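Local coordinates for protein ammonium transporter (Kuenenia stuttgartiensis, PDB 6EU6) that probably senses ammonium as an Amt-family membrane domain and signals its presence across the membrane to a linked histidine kinase, at residues C18-M23 against Q100-S105; F63-G68 against G73-D78; V169-G174 against F221-G226. All coordinates share one frame; numbering follows the deposited sequence.

Interaction 1: C18-M23 against Q100-S105; sequences CMVFLM and QMVFAS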
ATOM      1  N   CYS A  18      -2.864   3.035  10.408  1.00 25.31           N
ATOM      2  CA  CYS A  18      -1.956   3.226   9.305  1.00 25.79           C
ATOM      3  C   CYS A  18      -2.655   2.843   7.980  1.00 24.03           C
ATOM      4  O   CYS A  18      -2.442   3.488   6.947  1.00 25.17           O
ATOM      5  CB  CYS A  18      -0.688   2.396   9.465  1.00 24.77           C
ATOM      6  SG  CYS A  18       0.341   2.894  10.862  1.00 29.63           S
ATOM      7  N   MET A  19      -3.487   1.807   7.996  1.00 26.25           N
ATOM      8  CA  MET A  19      -4.208   1.454   6.767  1.00 25.19           C
ATOM      9  C   MET A  19      -5.160   2.595   6.376  1.00 23.26           C
ATOM     10  O   MET A  19      -5.358   2.921   5.199  1.00 24.16           O
ATOM     11  CB  MET A  19      -4.984   0.136   6.949  1.00 28.35           C
ATOM     12  CG  MET A  19      -4.135  -1.050   7.213  1.00 27.75           C
ATOM     13  SD  MET A  19      -4.982  -2.530   7.743  1.00 30.21           S
ATOM     14  CE  MET A  19      -5.916  -2.943   6.246  1.00 29.52           C
ATOM     15  N   VAL A  20      -5.826   3.155   7.363  1.00 24.41           N
ATOM     16  CA  VAL A  20      -6.695   4.325   7.124  1.00 25.46           C
ATOM     17  C   VAL A  20      -5.936   5.559   6.662  1.00 24.87           C
ATOM     18  O   VAL A  20      -6.379   6.320   5.776  1.00 23.84           O
ATOM     19  CB  VAL A  20      -7.507   4.667   8.400  1.00 26.66           C
ATOM     20  CG1 VAL A  20      -8.321   5.947   8.187  1.00 28.69           C
ATOM     21  CG2 VAL A  20      -8.437   3.484   8.740  1.00 28.19           C
ATOM     22  N   PHE A  21      -4.705   5.741   7.161  1.00 26.25           N
ATOM     23  CA  PHE A  21      -3.878   6.819   6.608  1.00 25.05           C
ATOM     24  C   PHE A  21      -3.701   6.648   5.088  1.00 24.41           C
ATOM     25  O   PHE A  21      -3.706   7.591   4.307  1.00 24.49           O
ATOM     26  CB  PHE A  21      -2.480   6.867   7.300  1.00 25.73           C
ATOM     27  CG  PHE A  21      -1.610   7.915   6.743  1.00 27.16           C
ATOM     28  CD1 PHE A  21      -1.668   9.221   7.227  1.00 27.15           C
ATOM     29  CD2 PHE A  21      -0.741   7.622   5.724  1.00 26.48           C
ATOM     30  CE1 PHE A  21      -0.807  10.200   6.708  1.00 27.41           C
ATOM     31  CE2 PHE A  21       0.085   8.610   5.180  1.00 27.85           C
ATOM     32  CZ  PHE A  21       0.033   9.900   5.659  1.00 28.39           C
ATOM     33  N   LEU A  22      -3.496   5.409   4.689  1.00 25.88           N
ATOM     34  CA  LEU A  22      -3.273   5.103   3.284  1.00 29.45           C
ATOM     35  C   LEU A  22      -4.512   5.382   2.383  1.00 29.89           C
ATOM     36  O   LEU A  22      -4.339   5.640   1.189  1.00 27.58           O
ATOM     37  CB  LEU A  22      -2.884   3.629   3.128  1.00 32.35           C
ATOM     38  CG  LEU A  22      -2.126   3.292   1.859  1.00 36.22           C
ATOM     39  CD1 LEU A  22      -0.821   4.031   1.812  1.00 35.23           C
ATOM     40  CD2 LEU A  22      -1.870   1.794   1.825  1.00 43.27           C
ATOM     41  N   MET A  23      -5.693   5.465   2.986  1.00 27.17           N
ATOM     42  CA  MET A  23      -6.866   5.984   2.288  1.00 29.15           C
ATOM     43  C   MET A  23      -6.652   7.388   1.816  1.00 27.19           C
ATOM     44  O   MET A  23      -7.228   7.783   0.852  1.00 27.41           O
ATOM     45  CB  MET A  23      -8.104   5.904   3.167  1.00 28.20           C
ATOM     46  CG  MET A  23      -8.499   4.488   3.458  1.00 29.51           C
ATOM     47  SD  MET A  23      -9.893   4.407   4.609  1.00 31.28           S
ATOM     48  CE  MET A  23     -11.307   4.864   3.611  1.00 33.98           C
ATOM     49  N   GLN A 100      -8.290   7.946  15.716  1.00 25.78           N
ATOM     50  CA  GLN A 100      -9.345   8.905  15.549  1.00 27.96           C
ATOM     51  C   GLN A 100      -8.827  10.085  14.719  1.00 28.86           C
ATOM     52  O   GLN A 100      -9.600  10.686  14.034  1.00 26.23           O
ATOM     53  CB  GLN A 100      -9.871   9.386  16.912  1.00 29.70           C
ATOM     54  CG  GLN A 100     -10.522   8.299  17.776  1.00 28.21           C
ATOM     55  CD  GLN A 100     -11.780   7.728  17.108  1.00 26.86           C
ATOM     56  OE1 GLN A 100     -12.432   8.396  16.351  1.00 28.27           O
ATOM     57  NE2 GLN A 100     -12.071   6.462  17.359  1.00 32.87           N
ATOM     58  N   MET A 101      -7.519  10.424  14.764  1.00 27.16           N
ATOM     59  CA  MET A 101      -7.012  11.475  13.906  1.00 26.39           C
ATOM     60  C   MET A 101      -7.188  11.133  12.426  1.00 26.35           C
ATOM     61  O   MET A 101      -7.584  11.975  11.627  1.00 25.48           O
ATOM     62  CB  MET A 101      -5.517  11.769  14.207  1.00 27.40           C
ATOM     63  CG  MET A 101      -4.912  12.865  13.359  1.00 32.69           C
ATOM     64  SD  MET A 101      -3.163  13.133  13.809  1.00 31.54           S
ATOM     65  CE  MET A 101      -3.502  14.012  15.322  1.00 35.99           C
ATOM     66  N   VAL A 102      -6.839   9.898  12.053  1.00 24.28           N
ATOM     67  CA  VAL A 102      -6.968   9.561  10.650  1.00 25.11           C
ATOM     68  C   VAL A 102      -8.468   9.464  10.235  1.00 25.59           C
ATOM     69  O   VAL A 102      -8.806   9.692   9.082  1.00 25.22           O
ATOM     70  CB  VAL A 102      -6.131   8.323  10.246  1.00 24.07           C
ATOM     71  CG1 VAL A 102      -4.644   8.618  10.477  1.00 27.19           C
ATOM     72  CG2 VAL A 102      -6.518   7.071  10.986  1.00 26.97           C
ATOM     73  N   PHE A 103      -9.358   9.065  11.152  1.00 25.27           N
ATOM     74  CA  PHE A 103     -10.814   9.262  10.900  1.00 23.75           C
ATOM     75  C   PHE A 103     -11.171  10.714  10.553  1.00 26.68           C
ATOM     76  O   PHE A 103     -11.869  10.994   9.587  1.00 26.03           O
ATOM     77  CB  PHE A 103     -11.631   8.721  12.099  1.00 26.76           C
ATOM     78  CG  PHE A 103     -11.937   7.258  12.020  1.00 25.90           C
ATOM     79  CD1 PHE A 103     -11.009   6.366  11.528  1.00 28.16           C
ATOM     80  CD2 PHE A 103     -13.122   6.770  12.505  1.00 31.70           C
ATOM     81  CE1 PHE A 103     -11.284   5.020  11.449  1.00 28.18           C
ATOM     82  CE2 PHE A 103     -13.429   5.427  12.369  1.00 31.98           C
ATOM     83  CZ  PHE A 103     -12.501   4.549  11.874  1.00 30.68           C
ATOM     84  N   ALA A 104     -10.652  11.663  11.331  1.00 26.72           N
ATOM     85  CA  ALA A 104     -10.927  13.058  11.091  1.00 27.73           C
ATOM     86  C   ALA A 104     -10.369  13.472   9.718  1.00 28.94           C
ATOM     87  O   ALA A 104     -11.036  14.217   9.008  1.00 25.70           O
ATOM     88  CB  ALA A 104     -10.342  13.977  12.183  1.00 28.30           C
ATOM     89  N   SER A 105      -9.167  12.998   9.358  1.00 23.89           N
ATOM     90  CA  SER A 105      -8.627  13.306   8.081  1.00 25.00           C
ATOM     91  C   SER A 105      -9.483  12.780   6.930  1.00 22.84           C
ATOM     92  O   SER A 105      -9.469  13.373   5.820  1.00 24.97           O
ATOM     93  CB  SER A 105      -7.213  12.750   7.968  1.00 24.80           C
ATOM     94  OG  SER A 105      -6.395  13.414   8.947  1.00 28.53           O
TER

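Interaction 2: F63-G68 against G73-D78; sequences FGFMFG and GLIGID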
ATOM      1  N   PHE A  63      -9.759  16.551  18.808  1.00 30.31           N
ATOM      2  CA  PHE A  63      -9.861  15.398  19.643  1.00 31.20           C
ATOM      3  C   PHE A  63     -10.523  15.796  20.991  1.00 32.13           C
ATOM      4  O   PHE A  63     -11.323  15.032  21.538  1.00 29.37           O
ATOM      5  CB  PHE A  63      -8.513  14.750  19.879  1.00 27.95           C
ATOM      6  CG  PHE A  63      -8.585  13.472  20.685  1.00 31.05           C
ATOM      7  CD1 PHE A  63      -8.791  12.234  20.051  1.00 31.19           C
ATOM      8  CD2 PHE A  63      -8.463  13.481  22.089  1.00 31.22           C
ATOM      9  CE1 PHE A  63      -8.872  11.071  20.768  1.00 31.09           C
ATOM     10  CE2 PHE A  63      -8.605  12.330  22.814  1.00 29.76           C
ATOM     11  CZ  PHE A  63      -8.782  11.098  22.171  1.00 33.03           C
ATOM     12  N   GLY A  64     -10.162  16.958  21.533  1.00 33.12           N
ATOM     13  CA  GLY A  64     -10.705  17.344  22.831  1.00 34.00           C
ATOM     14  C   GLY A  64     -12.204  17.597  22.771  1.00 32.12           C
ATOM     15  O   GLY A  64     -12.956  17.048  23.553  1.00 34.07           O
ATOM     16  N   PHE A  65     -12.624  18.350  21.773  1.00 30.25           N
ATOM     17  CA  PHE A  65     -14.042  18.607  21.571  1.00 31.06           C
ATOM     18  C   PHE A  65     -14.823  17.319  21.415  1.00 32.56           C
ATOM     19  O   PHE A  65     -15.971  17.222  21.872  1.00 31.47           O
ATOM     20  CB  PHE A  65     -14.298  19.455  20.345  1.00 29.70           C
ATOM     21  CG  PHE A  65     -13.986  20.919  20.498  1.00 32.63           C
ATOM     22  CD1 PHE A  65     -13.828  21.535  21.734  1.00 35.01           C
ATOM     23  CD2 PHE A  65     -13.904  21.715  19.369  1.00 34.18           C
ATOM     24  CE1 PHE A  65     -13.546  22.902  21.839  1.00 34.84           C
ATOM     25  CE2 PHE A  65     -13.693  23.094  19.467  1.00 41.85           C
ATOM     26  CZ  PHE A  65     -13.494  23.707  20.724  1.00 35.44           C
ATOM     27  N   MET A  66     -14.225  16.333  20.746  1.00 31.84           N
ATOM     28  CA  MET A  66     -14.916  15.112  20.391  1.00 30.28           C
ATOM     29  C   MET A  66     -14.972  14.099  21.561  1.00 31.63           C
ATOM     30  O   MET A  66     -15.991  13.472  21.819  1.00 28.77           O
ATOM     31  CB  MET A  66     -14.190  14.437  19.214  1.00 30.76           C
ATOM     32  CG  MET A  66     -14.952  13.221  18.660  1.00 29.84           C
ATOM     33  SD  MET A  66     -14.477  13.015  16.892  1.00 29.53           S
ATOM     34  CE  MET A  66     -15.351  11.473  16.476  1.00 28.63           C
ATOM     35  N   PHE A  67     -13.850  13.925  22.234  1.00 29.51           N
ATOM     36  CA  PHE A  67     -13.704  12.851  23.208  1.00 31.36           C
ATOM     37  C   PHE A  67     -13.384  13.301  24.654  1.00 32.40           C
ATOM     38  O   PHE A  67     -13.371  12.441  25.557  1.00 32.74           O
ATOM     39  CB  PHE A  67     -12.601  11.876  22.747  1.00 30.41           C
ATOM     40  CG  PHE A  67     -13.000  11.077  21.537  1.00 29.87           C
ATOM     41  CD1 PHE A  67     -14.018  10.090  21.613  1.00 28.02           C
ATOM     42  CD2 PHE A  67     -12.413  11.319  20.326  1.00 29.38           C
ATOM     43  CE1 PHE A  67     -14.413   9.406  20.448  1.00 31.80           C
ATOM     44  CE2 PHE A  67     -12.746  10.589  19.201  1.00 29.63           C
ATOM     45  CZ  PHE A  67     -13.772   9.669  19.249  1.00 28.94           C
ATOM     46  N   GLY A  68     -13.098  14.591  24.852  1.00 34.04           N
ATOM     47  CA  GLY A  68     -12.787  15.086  26.168  1.00 34.67           C
ATOM     48  C   GLY A  68     -14.036  15.141  27.071  1.00 38.11           C
ATOM     49  O   GLY A  68     -15.138  14.686  26.722  1.00 31.75           O
ATOM     50  N   GLY A  73     -23.201  16.410  27.376  1.00 41.40           N
ATOM     51  CA  GLY A  73     -23.374  15.593  26.198  1.00 36.69           C
ATOM     52  C   GLY A  73     -23.312  16.376  24.918  1.00 33.92           C
ATOM     53  O   GLY A  73     -23.660  15.840  23.888  1.00 36.87           O
ATOM     54  N   LEU A  74     -22.809  17.612  24.970  1.00 34.06           N
ATOM     55  CA  LEU A  74     -22.757  18.508  23.852  1.00 36.42           C
ATOM     56  C   LEU A  74     -21.377  18.743  23.230  1.00 35.43           C
ATOM     57  O   LEU A  74     -21.289  19.005  22.032  1.00 34.05           O
ATOM     58  CB  LEU A  74     -23.322  19.898  24.242  1.00 41.57           C
ATOM     59  CG  LEU A  74     -24.839  19.902  24.535  1.00 49.66           C
ATOM     60  CD1 LEU A  74     -25.209  21.243  25.195  1.00 54.21           C
ATOM     61  CD2 LEU A  74     -25.669  19.700  23.278  1.00 49.74           C
ATOM     62  N   ILE A  75     -20.343  18.767  24.044  1.00 34.50           N
ATOM     63  CA  ILE A  75     -19.005  19.103  23.573  1.00 37.44           C
ATOM     64  C   ILE A  75     -18.022  18.724  24.670  1.00 37.56           C
ATOM     65  O   ILE A  75     -18.332  18.772  25.882  1.00 37.16           O
ATOM     66  CB  ILE A  75     -18.858  20.585  23.199  1.00 40.21           C
ATOM     67  CG1 ILE A  75     -17.567  20.842  22.394  1.00 38.05           C
ATOM     68  CG2 ILE A  75     -18.817  21.467  24.475  1.00 42.94           C
ATOM     69  CD1 ILE A  75     -17.600  22.182  21.723  1.00 34.65           C
ATOM     70  N   GLY A  76     -16.857  18.274  24.238  1.00 33.05           N
ATOM     71  CA  GLY A  76     -15.785  17.890  25.121  1.00 29.93           C
ATOM     72  C   GLY A  76     -14.992  19.081  25.589  1.00 29.30           C
ATOM     73  O   GLY A  76     -14.840  20.018  24.827  1.00 30.29           O
ATOM     74  N   ILE A  77     -14.431  19.055  26.784  1.00 30.62           N
ATOM     75  CA  ILE A  77     -13.778  20.303  27.274  1.00 38.09           C
ATOM     76  C   ILE A  77     -12.392  20.131  27.829  1.00 37.76           C
ATOM     77  O   ILE A  77     -11.847  21.039  28.442  1.00 37.30           O
ATOM     78  CB  ILE A  77     -14.676  21.052  28.301  1.00 43.05           C
ATOM     79  CG1 ILE A  77     -14.814  20.250  29.617  1.00 50.06           C
ATOM     80  CG2 ILE A  77     -16.037  21.383  27.699  1.00 45.53           C
ATOM     81  CD1 ILE A  77     -15.688  20.899  30.671  1.00 50.32           C
ATOM     82  N   ASP A  78     -11.793  18.986  27.581  1.00 38.08           N
ATOM     83  CA  ASP A  78     -10.378  18.816  27.836  1.00 36.97           C
ATOM     84  C   ASP A  78      -9.795  17.877  26.790  1.00 35.55           C
ATOM     85  O   ASP A  78     -10.469  17.609  25.799  1.00 34.32           O
ATOM     86  CB  ASP A  78     -10.157  18.374  29.283  1.00 33.68           C
ATOM     87  CG  ASP A  78     -10.582  16.984  29.574  1.00 40.39           C
ATOM     88  OD1 ASP A  78     -11.091  16.227  28.714  1.00 40.72           O
ATOM     89  OD2 ASP A  78     -10.430  16.645  30.763  1.00 46.33           O
TER

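Interaction 3: V169-G174 against F221-G226; sequences VVHSIG and FGFNGG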
ATOM      1  N   VAL A 169     -20.846   9.628  11.101  1.00 24.45           N
ATOM      2  CA  VAL A 169     -19.907  10.479  11.840  1.00 24.28           C
ATOM      3  C   VAL A 169     -18.753  10.958  10.922  1.00 23.82           C
ATOM      4  O   VAL A 169     -18.363  12.133  10.960  1.00 26.05           O
ATOM      5  CB  VAL A 169     -19.366   9.727  13.042  1.00 25.87           C
ATOM      6  CG1 VAL A 169     -18.260  10.547  13.775  1.00 26.88           C
ATOM      7  CG2 VAL A 169     -20.485   9.500  14.042  1.00 30.24           C
ATOM      8  N   VAL A 170     -18.242  10.059  10.086  1.00 25.50           N
ATOM      9  CA  VAL A 170     -17.234  10.404   9.099  1.00 24.70           C
ATOM     10  C   VAL A 170     -17.860  10.789   7.748  1.00 24.98           C
ATOM     11  O   VAL A 170     -17.660  11.878   7.231  1.00 27.45           O
ATOM     12  CB  VAL A 170     -16.206   9.263   8.974  1.00 25.71           C
ATOM     13  CG1 VAL A 170     -15.182   9.559   7.856  1.00 25.60           C
ATOM     14  CG2 VAL A 170     -15.435   9.136  10.313  1.00 26.74           C
ATOM     15  N   HIS A 171     -18.585   9.864   7.129  1.00 24.54           N
ATOM     16  CA  HIS A 171     -18.857   9.957   5.744  1.00 23.60           C
ATOM     17  C   HIS A 171     -19.993  10.931   5.457  1.00 24.06           C
ATOM     18  O   HIS A 171     -19.859  11.824   4.652  1.00 25.15           O
ATOM     19  CB  HIS A 171     -19.104   8.523   5.262  1.00 21.48           C
ATOM     20  CG  HIS A 171     -17.825   7.731   5.245  1.00 26.81           C
ATOM     21  ND1 HIS A 171     -16.784   8.017   4.394  1.00 26.63           N
ATOM     22  CD2 HIS A 171     -17.431   6.673   5.978  1.00 25.71           C
ATOM     23  CE1 HIS A 171     -15.802   7.170   4.601  1.00 26.34           C
ATOM     24  NE2 HIS A 171     -16.150   6.372   5.588  1.00 27.43           N
ATOM     25  N   SER A 172     -21.150  10.758   6.085  1.00 25.08           N
ATOM     26  CA  SER A 172     -22.247  11.754   5.837  1.00 24.87           C
ATOM     27  C   SER A 172     -21.863  13.139   6.277  1.00 26.13           C
ATOM     28  O   SER A 172     -22.080  14.141   5.545  1.00 27.02           O
ATOM     29  CB  SER A 172     -23.576  11.315   6.433  1.00 26.58           C
ATOM     30  OG  SER A 172     -24.000  10.146   5.763  1.00 23.79           O
ATOM     31  N   ILE A 173     -21.232  13.239   7.430  1.00 27.69           N
ATOM     32  CA  ILE A 173     -20.792  14.555   7.885  1.00 29.07           C
ATOM     33  C   ILE A 173     -19.886  15.240   6.880  1.00 31.02           C
ATOM     34  O   ILE A 173     -20.085  16.402   6.526  1.00 25.55           O
ATOM     35  CB  ILE A 173     -20.086  14.411   9.251  1.00 29.05           C
ATOM     36  CG1 ILE A 173     -21.152  14.130  10.336  1.00 30.13           C
ATOM     37  CG2 ILE A 173     -19.272  15.668   9.597  1.00 26.33           C
ATOM     38  CD1 ILE A 173     -21.973  15.359  10.791  1.00 28.37           C
ATOM     39  N   GLY A 174     -18.841  14.539   6.434  1.00 26.93           N
ATOM     40  CA  GLY A 174     -17.986  15.085   5.405  1.00 27.13           C
ATOM     41  C   GLY A 174     -18.696  15.337   4.085  1.00 27.38           C
ATOM     42  O   GLY A 174     -18.419  16.342   3.429  1.00 27.37           O
ATOM     43  N   PHE A 221     -10.783  -1.819   5.219  1.00 25.38           N
ATOM     44  CA  PHE A 221     -10.548  -2.941   6.098  1.00 24.94           C
ATOM     45  C   PHE A 221     -10.057  -2.522   7.479  1.00 26.69           C
ATOM     46  O   PHE A 221     -10.540  -3.064   8.541  1.00 26.69           O
ATOM     47  CB  PHE A 221      -9.573  -3.988   5.495  1.00 26.81           C
ATOM     48  CG  PHE A 221     -10.094  -4.700   4.254  1.00 29.15           C
ATOM     49  CD1 PHE A 221     -11.450  -4.993   4.088  1.00 29.95           C
ATOM     50  CD2 PHE A 221      -9.226  -5.049   3.234  1.00 25.59           C
ATOM     51  CE1 PHE A 221     -11.891  -5.641   2.947  1.00 29.75           C
ATOM     52  CE2 PHE A 221      -9.685  -5.670   2.081  1.00 27.17           C
ATOM     53  CZ  PHE A 221     -11.016  -5.975   1.965  1.00 28.30           C
ATOM     54  N   GLY A 222      -9.120  -1.563   7.490  1.00 27.64           N
ATOM     55  CA  GLY A 222      -8.652  -1.002   8.754  1.00 26.21           C
ATOM     56  C   GLY A 222      -9.709  -0.115   9.400  1.00 27.27           C
ATOM     57  O   GLY A 222      -9.891  -0.078  10.611  1.00 26.67           O
ATOM     58  N   PHE A 223     -10.371   0.659   8.567  1.00 27.73           N
ATOM     59  CA  PHE A 223     -11.425   1.574   9.062  1.00 28.09           C
ATOM     60  C   PHE A 223     -12.465   0.830   9.863  1.00 27.78           C
ATOM     61  O   PHE A 223     -12.750   1.177  11.039  1.00 28.36           O
ATOM     62  CB  PHE A 223     -12.000   2.262   7.828  1.00 32.92           C
ATOM     63  CG  PHE A 223     -12.569   3.605   8.080  1.00 26.67           C
ATOM     64  CD1 PHE A 223     -13.919   3.710   8.440  1.00 32.37           C
ATOM     65  CD2 PHE A 223     -11.880   4.725   7.753  1.00 28.95           C
ATOM     66  CE1 PHE A 223     -14.480   4.974   8.615  1.00 31.64           C
ATOM     67  CE2 PHE A 223     -12.407   5.994   8.001  1.00 30.85           C
ATOM     68  CZ  PHE A 223     -13.708   6.092   8.453  1.00 30.02           C
ATOM     69  N   ASN A 224     -12.933  -0.299   9.289  1.00 27.88           N
ATOM     70  CA  ASN A 224     -13.915  -1.164   9.934  1.00 26.77           C
ATOM     71  C   ASN A 224     -13.330  -2.099  11.004  1.00 27.79           C
ATOM     72  O   ASN A 224     -13.765  -2.100  12.147  1.00 27.23           O
ATOM     73  CB  ASN A 224     -14.676  -1.985   8.896  1.00 29.78           C
ATOM     74  CG  ASN A 224     -15.772  -1.165   8.187  1.00 37.00           C
ATOM     75  OD1 ASN A 224     -15.586  -0.623   7.145  1.00 38.13           O
ATOM     76  ND2 ASN A 224     -16.934  -1.161   8.764  1.00 42.64           N
ATOM     77  N   GLY A 225     -12.353  -2.909  10.626  1.00 29.75           N
ATOM     78  CA  GLY A 225     -11.706  -3.802  11.577  1.00 29.61           C
ATOM     79  C   GLY A 225     -11.136  -3.105  12.790  1.00 27.17           C
ATOM     80  O   GLY A 225     -11.200  -3.629  13.907  1.00 27.99           O
ATOM     81  N   GLY A 226     -10.467  -1.994  12.565  1.00 27.68           N
ATOM     82  CA  GLY A 226      -9.834  -1.226  13.661  1.00 27.64           C
ATOM     83  C   GLY A 226     -10.902  -0.704  14.630  1.00 28.34           C
ATOM     84  O   GLY A 226     -10.614  -0.480  15.850  1.00 28.88           O
TER

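Interaction 1: C18-M23 against Q100-S105
V20 and V102 meet at the centre of a helix–helix packing in the membrane bundle of the Amt fold, where helix 2-34 runs beside helix 93-114. Over these segments the axes approach to 9.0 Å and run in nearly the same direction, 15° apart. The CA atoms come nearest at F21 and V102, 5.8 Å from each other. The closest touch is methyl to methyl: V20 CG1 lies 3.5 Å from V102 CG2, and each of these methyls also leans on the other valine's CB. On V20, CG1 stands anti to the backbone N (chi1 175°), which leaves its second methyl, CG2, to reach the other way. That branch comes in at the rim of the F103 ring, near its plane, with V20 CG2 and F103 CE1 4.2 Å apart. V102 splits in the same manner, for while CG2 faces V20, its CG1 sits 4.2 Å from F21 CB and at the edge of the F21 ring. Each valine therefore touches both the other valine and one phenylalanine, and no hydrogen bond crosses the contact.

All four residues are buried, though the F21 ring points out of its own subunit: it meets W217 and, edge to face, F221 of the second subunit. F103 turns to the other side, toward the probable pore, where its ring stacks on F223 and touches W144. This is lengthwise helix packing of the Amt bundle, with a neighbouring subunit on the F21 side and the probable pore on the F103 side.

Interaction 2: F63-G68 against G73-D78
The end of helix 40-67 receives the returning chain through one backbone bond, G76 N to F65 O at 2.7 Å, the N-H meeting the oxygen at 147° and the donor tilted 30° from the carbonyl plane. Glycines let the chains come this close, since a CB on G64, G68 or G76 would run into the facing backbone. CA-H...O contacts add to the bond: G76 CA lies 3.3 Å from G64 O, and G68 CA 3.4 Å from D78 O. F65 and I75 lie alongside, pointing the same way. With CG1 anti to the backbone N (chi1 -166°), I75 brings CD1 over one face of the F65 ring, 4.0 Å from the centroid, a CH-pi contact. G76 O meets the same ring at its edge. A serine in place of F65 would probably leave I75 CD1 and the neighbouring ring of F80 without their aromatic partner, and open a gap beside G76. D78 OD1 takes the N-H of K69, just past the helix. L74 and I75 form a classic beta bulge in the hairpin with strand 70-71, and helix 121-144 backs it: W142 NE1 hydrogen-bonds to L74 O, and I138 packs on I75.

Interaction 3: V169-G174 against F221-G226
The F223 ring reaches from helix 206-226 towards V170 and H171 of helix 167-185, side chains that come from the opposite direction. The backbones stay well apart, with V170 CA and F223 CA 10.6 Å from each other, so the ring bridges the distance. With CG roughly anti to the backbone N (chi1 -153°), F223 extends away from its own helix and presents its far end. V170 straddles that end: F223 CZ is 3.8 Å from V170 CG1 and 4.0 Å from V170 CG2, and CG1 comes in at the ring edge, near the ring plane. H171 meets the same corner with its outer nitrogen, NE2 lying 3.7 Å from F223 CE1. The two rings are neither stacked nor edge to face; their planes stand at 41° and their centroids are 5.3 Å apart. V170 also supports its neighbour, because its CG1 lies over the centre of one face of the imidazole, 3.9 Å above the plane. A wider pi-type turn at 169-172 carries both residues.

At the other end of the imidazole, H171 ND1 is hydrogen-bonded to H326 ND1, consistent with the twin-histidine pair of Amt proteins. F223 in turn stacks on F103, consistent with the phenylalanine pair that closes the pore entrance in this family. W220 meets both H171 and F223.

No hydrogen bond joins the two segments. The bond from ND1 to H326, with V170 CG1 over one face, probably holds the ring's rotation, while NE2 abuts aromatic carbon, which suggests a largely apolar setting on that side of the imidazole.

How the interactions relate
Interactions 1 and 3 are close neighbours, their centres 9 Å apart, and together they wall the probable pore. F103 and V20 of interaction 1 both reach segment 221-226: F103 CZ is 3.5 Å from F223 O and V20 CG2 3.4 Å from F223 N, so side chains of interaction 1 pack on the F223 backbone, whose ring reaches H171. Interaction 2 sits further out, 20 Å between centres from interaction 1 and 19 Å from interaction 3. Its helix still touches both: F67 CZ is 3.4 Å from Q100 OE1, and M66 CE 4.1 Å from V169 CG1. A bound MES, probably from the crystallisation liquor, lies about 5 Å from the F103 side chain and may mark a pocket.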